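Local coordinates for D-mandelate dehydrogenase (Rhodotorula graminis, PDB 2W2K), which probably catalyses the NAD(H)-dependent interconversion of D-mandelate and its 2-keto acid, as a member of the D-isomer specific 2-hydroxyacid dehydrogenase family, at residues T35-F40 and P68-L73; A89-L94 and F106-G111; I238-F243 and Q263-A268. One frame throughout, in Å; residues are numbered along the deposited sequence.

Contact 1. Residues T35-F40 and P68-L73; sequences TTHDGF and PWNADL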
loop_
_atom_site.group_PDB
_atom_site.type_symbol
_atom_site.label_atom_id
_atom_site.label_comp_id
_atom_site.label_asym_id
_atom_site.label_seq_id
_atom_site.Cartn_x
_atom_site.Cartn_y
_atom_site.Cartn_z
ATOM N N THR A 35 -29.289 -11.835 28.145
ATOM C CA THR A 35 -30.460 -11.159 27.600
ATOM C C THR A 35 -30.194 -9.658 27.639
ATOM O O THR A 35 -29.951 -9.052 26.590
ATOM C CB THR A 35 -31.765 -11.545 28.345
ATOM O OG1 THR A 35 -31.614 -11.279 29.742
ATOM C CG2 THR A 35 -32.102 -13.045 28.138
ATOM N N THR A 36 -30.177 -9.080 28.843
ATOM C CA THR A 36 -29.948 -7.641 29.060
ATOM C C THR A 36 -28.943 -7.396 30.188
ATOM O O THR A 36 -28.623 -8.324 30.949
ATOM C CB THR A 36 -31.270 -6.907 29.438
ATOM O OG1 THR A 36 -31.695 -7.327 30.742
ATOM C CG2 THR A 36 -32.375 -7.215 28.441
ATOM N N HIS A 37 -28.477 -6.148 30.317
ATOM C CA HIS A 37 -27.533 -5.766 31.374
ATOM C C HIS A 37 -28.130 -5.991 32.765
ATOM O O HIS A 37 -27.472 -6.570 33.651
ATOM C CB HIS A 37 -27.043 -4.311 31.193
ATOM C CG HIS A 37 -26.199 -3.800 32.326
ATOM N ND1 HIS A 37 -26.717 -3.067 33.370
ATOM C CD2 HIS A 37 -24.872 -3.916 32.575
ATOM C CE1 HIS A 37 -25.746 -2.747 34.207
ATOM N NE2 HIS A 37 -24.616 -3.248 33.745
ATOM N N ASP A 38 -29.377 -5.548 32.946
ATOM C CA ASP A 38 -30.084 -5.704 34.212
ATOM C C ASP A 38 -30.381 -7.167 34.548
ATOM O O ASP A 38 -30.301 -7.580 35.714
ATOM C CB ASP A 38 -31.372 -4.855 34.217
ATOM C CG ASP A 38 -31.091 -3.370 34.418
ATOM O OD1 ASP A 38 -29.974 -3.010 34.862
ATOM O OD2 ASP A 38 -31.990 -2.549 34.141
ATOM N N GLY A 39 -30.718 -7.947 33.529
ATOM C CA GLY A 39 -30.919 -9.395 33.693
ATOM C C GLY A 39 -29.649 -10.129 34.138
ATOM O O GLY A 39 -29.715 -11.063 34.939
ATOM N N PHE A 40 -28.494 -9.715 33.608
ATOM C CA PHE A 40 -27.175 -10.310 33.979
ATOM C C PHE A 40 -26.797 -9.987 35.424
ATOM O O PHE A 40 -26.363 -10.871 36.160
ATOM C CB PHE A 40 -26.075 -9.875 32.985
ATOM C CG PHE A 40 -24.701 -10.487 33.234
ATOM C CD1 PHE A 40 -24.515 -11.884 33.285
ATOM C CD2 PHE A 40 -23.580 -9.657 33.358
ATOM C CE1 PHE A 40 -23.235 -12.440 33.485
ATOM C CE2 PHE A 40 -22.297 -10.196 33.561
ATOM C CZ PHE A 40 -22.122 -11.597 33.631
ATOM N N PRO A 68 -22.789 -1.834 30.427
ATOM C CA PRO A 68 -21.370 -1.665 30.757
ATOM C C PRO A 68 -20.901 -2.549 31.921
ATOM O O PRO A 68 -21.706 -2.907 32.791
ATOM C CB PRO A 68 -21.306 -0.199 31.205
ATOM C CG PRO A 68 -22.610 0.009 31.901
ATOM C CD PRO A 68 -23.626 -0.856 31.161
ATOM N N TRP A 69 -19.606 -2.879 31.927
ATOM C CA TRP A 69 -18.944 -3.471 33.091
ATOM C C TRP A 69 -18.552 -2.370 34.078
ATOM O O TRP A 69 -17.373 -2.048 34.234
ATOM C CB TRP A 69 -17.744 -4.355 32.655
ATOM C CG TRP A 69 -18.238 -5.724 32.130
ATOM C CD1 TRP A 69 -18.917 -5.957 30.963
ATOM C CD2 TRP A 69 -18.136 -6.994 32.794
ATOM N NE1 TRP A 69 -19.240 -7.295 30.857
ATOM C CE2 TRP A 69 -18.763 -7.955 31.962
ATOM C CE3 TRP A 69 -17.547 -7.421 34.002
ATOM C CZ2 TRP A 69 -18.830 -9.319 32.296
ATOM C CZ3 TRP A 69 -17.608 -8.786 34.338
ATOM C CH2 TRP A 69 -18.248 -9.717 33.489
ATOM N N ASN A 70 -19.563 -1.799 34.741
ATOM C CA ASN A 70 -19.371 -0.731 35.730
ATOM C C ASN A 70 -19.118 -1.280 37.144
ATOM O O ASN A 70 -19.168 -2.496 37.361
ATOM C CB ASN A 70 -20.547 0.279 35.697
ATOM C CG ASN A 70 -21.924 -0.366 35.933
ATOM O OD1 ASN A 70 -22.043 -1.546 36.261
ATOM N ND2 ASN A 70 -22.974 0.438 35.789
ATOM N N ALA A 71 -18.825 -0.392 38.094
ATOM C CA ALA A 71 -18.516 -0.831 39.460
ATOM C C ALA A 71 -19.725 -1.547 40.053
ATOM O O ALA A 71 -19.568 -2.514 40.821
ATOM C CB ALA A 71 -18.094 0.341 40.332
ATOM N N ASP A 72 -20.923 -1.104 39.656
ATOM C CA ASP A 72 -22.176 -1.700 40.165
ATOM C C ASP A 72 -22.297 -3.190 39.808
ATOM O O ASP A 72 -22.538 -4.028 40.680
ATOM C CB ASP A 72 -23.402 -0.928 39.661
ATOM C CG ASP A 72 -24.710 -1.430 40.277
ATOM O OD1 ASP A 72 -24.865 -1.344 41.523
ATOM O OD2 ASP A 72 -25.580 -1.908 39.515
ATOM N N LEU A 73 -22.127 -3.511 38.526
ATOM C CA LEU A 73 -22.149 -4.905 38.077
ATOM C C LEU A 73 -21.011 -5.733 38.703
ATOM O O LEU A 73 -21.208 -6.891 39.135
ATOM C CB LEU A 73 -22.063 -4.974 36.545
ATOM C CG LEU A 73 -22.137 -6.353 35.867
ATOM C CD1 LEU A 73 -23.484 -7.010 36.115
ATOM C CD2 LEU A 73 -21.873 -6.238 34.371
#
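The first turn of helix 37-45 packs against the first turn of helix 71-74 and the loop before it in a partly buried contact, with His37 and Phe40 facing Pro68, Trp69 and Leu73. The flat face of the His37 imidazole receives Pro68 CD, 3.8 Å from the ring centroid, in a CH-pi contact; CD, bonded to the proline nitrogen, has polarised C-H bonds that suit a pi face. CG of His37 is anti to its backbone N (chi1 173°), which carries the imidazole across to the other segment; NE2 ends 3.1 Å from Pro68 O and 4.1 Å from Leu73 CD2, and Asn70 OD1 lies at the ring edge. An alanine here is likely to uncover Pro68 CD and open a gap beside Leu73. One turn deeper, Phe40 CD2 meets Leu73 CD1 at 3.8 Å, while Phe40 CE2 reaches Trp69 CZ2 with the two rings inclined at 53°. Both helices are N-capped: Thr36 OG1 accepts from Gly39 N (3.0 Å), and Asn70 OD1 from Leu73 N (3.0 Å). Leu73 also rests on Lys41 and Leu44 of helix 37-45, and Trp69, its NE1 bonded to Ser66 OG, leans on Phe84 of strand 83-86.

Contact 2. Residues A89-L94 and F106-G111; sequences AGFDWL and FANSRG
Asn108 ND2 donates to Ala89 O over 3.1 Å, meeting the carbonyl in its plane on a lone pair, with an N-H...O angle of 150°. The acceptor stands somewhat out of the amide plane of Asn108, so the N-H does not point quite straight at it. The other end of the same amide works within its own segment: OD1 takes the backbone N of Arg110 at 3.1 Å, approached from above the carbonyl plane, and closes an Asx turn. Asparagine suits the place because one flat group offers a donor to the facing loop and an acceptor to its own chain, and these two bonds limit its rotation.

Beside the amide stands an aromatic pair. Phe106 turns its edge to the face of Phe91, an edge-to-face arrangement with centroids 5.3 Å apart and planes at 73°, in which Phe106 CE2 comes 3.7 Å from Phe91 CD2. The segments are the loop after strand 83-86 and the end of strand 105-107 with the loop that follows it; the two strands are parallel neighbours in the five-stranded sheet, joined by helix 96-101 in a beta-alpha-beta crossover. Ala89 is about 7 Å, side chain to side chain, from Ile174, where NAD(+) binding is seen in a structure of this protein, though none is bound to this chain.

Leu94, last residue of the type I turn that begins at Phe91, completes the apolar side. Its CG, anti to the backbone N, turns the branch toward the Phe106 ring, and chi2 of 64° sets CD2 over the ring centre, 3.7 Å from the centroid. Leu96 and Leu99 of helix 96-101 also touch Phe106, whose bulky ring suits this buried place between helix and loop.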
loop_
_atom_site.group_PDB
_atom_site.type_symbol
_atom_site.label_atom_id
_atom_site.label_comp_id
_atom_site.label_asym_id
_atom_site.label_seq_id
_atom_site.Cartn_x
_atom_site.Cartn_y
_atom_site.Cartn_z
ATOM N N ALA A 89 -7.833 -4.931 21.522
ATOM C CA ALA A 89 -6.851 -4.133 22.237
ATOM C C ALA A 89 -7.538 -3.168 23.220
ATOM O O ALA A 89 -7.101 -3.010 24.371
ATOM C CB ALA A 89 -5.988 -3.370 21.238
ATOM N N GLY A 90 -8.630 -2.545 22.773
ATOM C CA GLY A 90 -9.377 -1.597 23.604
ATOM C C GLY A 90 -10.357 -2.256 24.569
ATOM O O GLY A 90 -10.799 -3.387 24.347
ATOM N N PHE A 91 -10.706 -1.531 25.634
ATOM C CA PHE A 91 -11.699 -2.000 26.621
ATOM C C PHE A 91 -12.485 -0.825 27.264
ATOM O O PHE A 91 -12.569 -0.714 28.494
ATOM C CB PHE A 91 -11.047 -2.927 27.676
ATOM C CG PHE A 91 -9.710 -2.425 28.205
ATOM C CD1 PHE A 91 -9.654 -1.536 29.286
ATOM C CD2 PHE A 91 -8.513 -2.831 27.600
ATOM C CE1 PHE A 91 -8.415 -1.048 29.764
ATOM C CE2 PHE A 91 -7.281 -2.377 28.065
ATOM C CZ PHE A 91 -7.224 -1.480 29.155
ATOM N N ASP A 92 -13.055 0.036 26.412
ATOM C CA ASP A 92 -13.860 1.212 26.832
ATOM C C ASP A 92 -15.094 0.871 27.675
ATOM O O ASP A 92 -15.545 1.682 28.491
ATOM C CB ASP A 92 -14.332 2.019 25.611
ATOM C CG ASP A 92 -13.197 2.796 24.932
ATOM O OD1 ASP A 92 -12.028 2.684 25.368
ATOM O OD2 ASP A 92 -13.486 3.516 23.944
ATOM N N TRP A 93 -15.637 -0.321 27.445
ATOM C CA TRP A 93 -16.807 -0.841 28.149
ATOM C C TRP A 93 -16.518 -1.307 29.593
ATOM O O TRP A 93 -17.457 -1.720 30.290
ATOM C CB TRP A 93 -17.408 -2.002 27.340
ATOM C CG TRP A 93 -16.357 -2.978 26.830
ATOM C CD1 TRP A 93 -15.698 -2.942 25.617
ATOM C CD2 TRP A 93 -15.835 -4.113 27.535
ATOM N NE1 TRP A 93 -14.809 -3.998 25.531
ATOM C CE2 TRP A 93 -14.873 -4.727 26.695
ATOM C CE3 TRP A 93 -16.098 -4.685 28.796
ATOM C CZ2 TRP A 93 -14.145 -5.876 27.092
ATOM C CZ3 TRP A 93 -15.378 -5.835 29.182
ATOM C CH2 TRP A 93 -14.423 -6.412 28.331
ATOM N N LEU A 94 -15.245 -1.241 30.019
ATOM C CA LEU A 94 -14.776 -1.832 31.295
ATOM C C LEU A 94 -14.155 -0.831 32.272
ATOM O O LEU A 94 -13.222 -0.098 31.905
ATOM C CB LEU A 94 -13.719 -2.944 31.027
ATOM C CG LEU A 94 -13.036 -3.655 32.220
ATOM C CD1 LEU A 94 -14.025 -4.447 33.080
ATOM C CD2 LEU A 94 -11.891 -4.581 31.774
ATOM N N PHE A 106 -6.818 -8.861 34.757
ATOM C CA PHE A 106 -7.319 -8.705 33.375
ATOM C C PHE A 106 -6.208 -8.946 32.317
ATOM O O PHE A 106 -5.040 -8.617 32.538
ATOM C CB PHE A 106 -7.990 -7.313 33.199
ATOM C CG PHE A 106 -8.647 -7.087 31.841
ATOM C CD1 PHE A 106 -9.767 -7.827 31.450
ATOM C CD2 PHE A 106 -8.159 -6.093 30.969
ATOM C CE1 PHE A 106 -10.369 -7.611 30.190
ATOM C CE2 PHE A 106 -8.755 -5.863 29.714
ATOM C CZ PHE A 106 -9.859 -6.607 29.329
ATOM N N ALA A 107 -6.579 -9.576 31.196
ATOM C CA ALA A 107 -5.727 -9.637 30.005
ATOM C C ALA A 107 -6.531 -9.154 28.787
ATOM O O ALA A 107 -7.651 -9.625 28.549
ATOM C CB ALA A 107 -5.185 -11.081 29.777
ATOM N N ASN A 108 -5.986 -8.205 28.017
ATOM C CA ASN A 108 -6.529 -7.982 26.659
ATOM C C ASN A 108 -5.826 -8.912 25.638
ATOM O O ASN A 108 -5.171 -9.884 26.039
ATOM C CB ASN A 108 -6.452 -6.498 26.251
ATOM C CG ASN A 108 -5.038 -6.001 26.075
ATOM O OD1 ASN A 108 -4.055 -6.753 26.230
ATOM N ND2 ASN A 108 -4.909 -4.687 25.774
ATOM N N SER A 109 -5.973 -8.642 24.336
ATOM C CA SER A 109 -5.226 -9.414 23.324
ATOM C C SER A 109 -4.206 -8.551 22.568
ATOM O O SER A 109 -4.125 -8.606 21.331
ATOM C CB SER A 109 -6.171 -10.149 22.358
ATOM O OG SER A 109 -7.014 -11.078 23.068
ATOM N N ARG A 110 -3.426 -7.767 23.320
ATOM C CA ARG A 110 -2.328 -6.944 22.769
ATOM C C ARG A 110 -1.352 -7.750 21.886
ATOM O O ARG A 110 -0.928 -8.862 22.244
ATOM C CB ARG A 110 -1.568 -6.237 23.914
ATOM C CG ARG A 110 -0.254 -5.558 23.488
ATOM C CD ARG A 110 0.530 -4.961 24.661
ATOM N NE ARG A 110 0.946 -5.952 25.663
ATOM C CZ ARG A 110 1.972 -6.800 25.556
ATOM N NH1 ARG A 110 2.745 -6.816 24.466
ATOM N NH2 ARG A 110 2.235 -7.648 26.559
ATOM N N GLY A 111 -1.017 -7.196 20.721
ATOM C CA GLY A 111 -0.096 -7.854 19.777
ATOM C C GLY A 111 -0.742 -8.680 18.657
ATOM O O GLY A 111 -0.108 -8.901 17.609
#

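Contact 3. Residues I238-F243 and Q263-A268; sequences IDEAFF and QDALIA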
loop_
_atom_site.group_PDB
_atom_site.type_symbol
_atom_site.label_atom_id
_atom_site.label_comp_id
_atom_site.label_asym_id
_atom_site.label_seq_id
_atom_site.Cartn_x
_atom_site.Cartn_y
_atom_site.Cartn_z
ATOM N N ILE A 238 -2.297 15.864 18.381
ATOM C CA ILE A 238 -1.974 16.548 17.127
ATOM C C ILE A 238 -3.001 17.670 16.871
ATOM O O ILE A 238 -4.141 17.421 16.456
ATOM C CB ILE A 238 -1.901 15.550 15.941
ATOM C CG1 ILE A 238 -0.934 14.387 16.272
ATOM C CG2 ILE A 238 -1.486 16.274 14.648
ATOM C CD1 ILE A 238 0.523 14.775 16.657
ATOM N N ASP A 239 -2.574 18.905 17.136
ATOM C CA ASP A 239 -3.475 20.066 17.156
ATOM C C ASP A 239 -3.064 21.204 16.184
ATOM O O ASP A 239 -2.192 21.014 15.341
ATOM C CB ASP A 239 -3.575 20.564 18.607
ATOM C CG ASP A 239 -2.209 20.939 19.214
ATOM O OD1 ASP A 239 -1.180 20.982 18.489
ATOM O OD2 ASP A 239 -2.160 21.207 20.440
ATOM N N GLU A 240 -3.669 22.393 16.296
ATOM C CA GLU A 240 -3.254 23.532 15.444
ATOM C C GLU A 240 -1.750 23.829 15.507
ATOM O O GLU A 240 -1.118 24.075 14.470
ATOM C CB GLU A 240 -4.003 24.814 15.820
ATOM C CG GLU A 240 -5.359 24.986 15.191
ATOM C CD GLU A 240 -6.050 26.255 15.698
ATOM O OE1 GLU A 240 -5.347 27.158 16.216
ATOM O OE2 GLU A 240 -7.293 26.338 15.587
ATOM N N ALA A 241 -1.200 23.825 16.724
ATOM C CA ALA A 241 0.221 24.098 16.984
ATOM C C ALA A 241 1.189 23.090 16.319
ATOM O O ALA A 241 2.246 23.486 15.813
ATOM C CB ALA A 241 0.482 24.192 18.504
ATOM N N PHE A 242 0.821 21.804 16.319
ATOM C CA PHE A 242 1.567 20.781 15.568
ATOM C C PHE A 242 1.587 21.043 14.050
ATOM O O PHE A 242 2.660 21.019 13.429
ATOM C CB PHE A 242 1.028 19.360 15.862
ATOM C CG PHE A 242 1.920 18.232 15.325
ATOM C CD1 PHE A 242 2.974 17.722 16.099
ATOM C CD2 PHE A 242 1.706 17.699 14.052
ATOM C CE1 PHE A 242 3.804 16.680 15.610
ATOM C CE2 PHE A 242 2.521 16.663 13.538
ATOM C CZ PHE A 242 3.581 16.146 14.328
ATOM N N PHE A 243 0.420 21.294 13.461
ATOM C CA PHE A 243 0.354 21.608 12.022
ATOM C C PHE A 243 1.130 22.872 11.634
ATOM O O PHE A 243 1.770 22.927 10.561
ATOM C CB PHE A 243 -1.093 21.633 11.521
ATOM C CG PHE A 243 -1.759 20.265 11.537
ATOM C CD1 PHE A 243 -1.226 19.198 10.791
ATOM C CD2 PHE A 243 -2.895 20.032 12.314
ATOM C CE1 PHE A 243 -1.834 17.916 10.810
ATOM C CE2 PHE A 243 -3.521 18.749 12.342
ATOM C CZ PHE A 243 -2.986 17.693 11.594
ATOM N N GLN A 263 -9.929 16.925 14.123
ATOM C CA GLN A 263 -10.558 16.994 12.792
ATOM C C GLN A 263 -10.564 18.412 12.208
ATOM O O GLN A 263 -10.297 18.592 11.021
ATOM C CB GLN A 263 -11.990 16.420 12.843
ATOM C CG GLN A 263 -12.858 16.626 11.593
ATOM C CD GLN A 263 -14.090 15.715 11.549
ATOM O OE1 GLN A 263 -13.968 14.483 11.521
ATOM N NE2 GLN A 263 -15.282 16.323 11.474
ATOM N N ASP A 264 -10.902 19.411 13.032
ATOM C CA ASP A 264 -10.953 20.803 12.565
ATOM C C ASP A 264 -9.568 21.391 12.244
ATOM O O ASP A 264 -9.418 22.127 11.250
ATOM C CB ASP A 264 -11.769 21.679 13.547
ATOM C CG ASP A 264 -13.285 21.324 13.544
ATOM O OD1 ASP A 264 -13.718 20.505 12.705
ATOM O OD2 ASP A 264 -14.066 21.846 14.396
ATOM N N ALA A 265 -8.560 21.042 13.044
ATOM C CA ALA A 265 -7.186 21.475 12.772
ATOM C C ALA A 265 -6.648 20.863 11.471
ATOM O O ALA A 265 -5.971 21.540 10.694
ATOM C CB ALA A 265 -6.268 21.177 13.935
ATOM N N LEU A 266 -6.969 19.593 11.243
ATOM C CA LEU A 266 -6.579 18.874 10.018
ATOM C C LEU A 266 -7.190 19.515 8.751
ATOM O O LEU A 266 -6.478 19.766 7.754
ATOM C CB LEU A 266 -6.999 17.396 10.130
ATOM C CG LEU A 266 -6.669 16.531 8.890
ATOM C CD1 LEU A 266 -5.164 16.276 8.809
ATOM C CD2 LEU A 266 -7.425 15.207 8.946
ATOM N N ILE A 267 -8.508 19.753 8.783
ATOM C CA ILE A 267 -9.233 20.385 7.666
ATOM C C ILE A 267 -8.610 21.747 7.328
ATOM O O ILE A 267 -8.369 22.042 6.162
ATOM C CB ILE A 267 -10.785 20.542 7.961
ATOM C CG1 ILE A 267 -11.506 19.185 7.945
ATOM C CG2 ILE A 267 -11.489 21.535 6.962
ATOM C CD1 ILE A 267 -12.878 19.176 8.681
ATOM N N ALA A 268 -8.348 22.573 8.353
ATOM C CA ALA A 268 -7.716 23.903 8.148
ATOM C C ALA A 268 -6.327 23.839 7.503
ATOM O O ALA A 268 -5.997 24.660 6.614
ATOM C CB ALA A 268 -7.663 24.697 9.460
#
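Phe243 packs tightly against the helix 263-271, its ring lying along the backbone and side chains of Ala265 and Leu266. CD2 is 3.9 Å from Ala265 CB. CE2 stands against Leu266 N, and CZ meets Leu266 CD1 at 3.8 Å. Phe243 CG is anti to its carbonyl carbon (chi1 -68°), and from there the ring reaches across to the neighbouring helix, where CD2, CE2 and CZ pass in turn, obliquely, from the alanine methyl to the leucine branch. Alanine suits the close approach: its CB points at the first turn of helix 240-245 and comes within 3.7 Å of Glu240 N, and the two backbones draw together until the CA atoms of Glu240 and Ala265 are 5.2 Å apart. Leucine suits the inner position, since Leu266 also reaches Leu275, Ala278 and Leu280 of strand 275-280, and Phe243 shares Leu275 with it.

The outer side is looser. Glu240 is exposed; of its side chain, CG comes nearest, 4.1 Å from Ala265 CB, with the chain extended beyond so that the carboxylate lies clear of the alanine. Next to it, Asp239 serves its own helix as N-cap, its OD1 accepting from Phe242 N at 3.1 Å nearly along the C-O axis; a short acidic residue fits there because it can bend back to a backbone N-H of the first turn.

These helices flank the parallel sheet of the NAD-binding Rossmann-type domain. With no hydrogen bond or salt bridge between the segments, their cohesion here rests on apolar contact and close fit, while the polar groups serve the helix start and the solvent side.

Followed from the N terminus, the three contacts come in series; none encloses or crosses another. Contact 1 closes the excursion from helix 37-45 through strand 54-57 to helix 71-74, and contact 2 then closes the shorter loop that runs through helix 96-101 to strand 105-107. These two touch, through a probable hydrogen bond from Trp69 N to Trp93 O and packing of Trp69 on Leu94, and so join neighbouring parts of the five-stranded sheet's domain. Contact 3 closes a later loop through strand 250-254 in the seven-stranded parallel sheet of the NAD-binding domain. Its nearest atoms are about 17 Å from contact 2 and about 26 Å from contact 1.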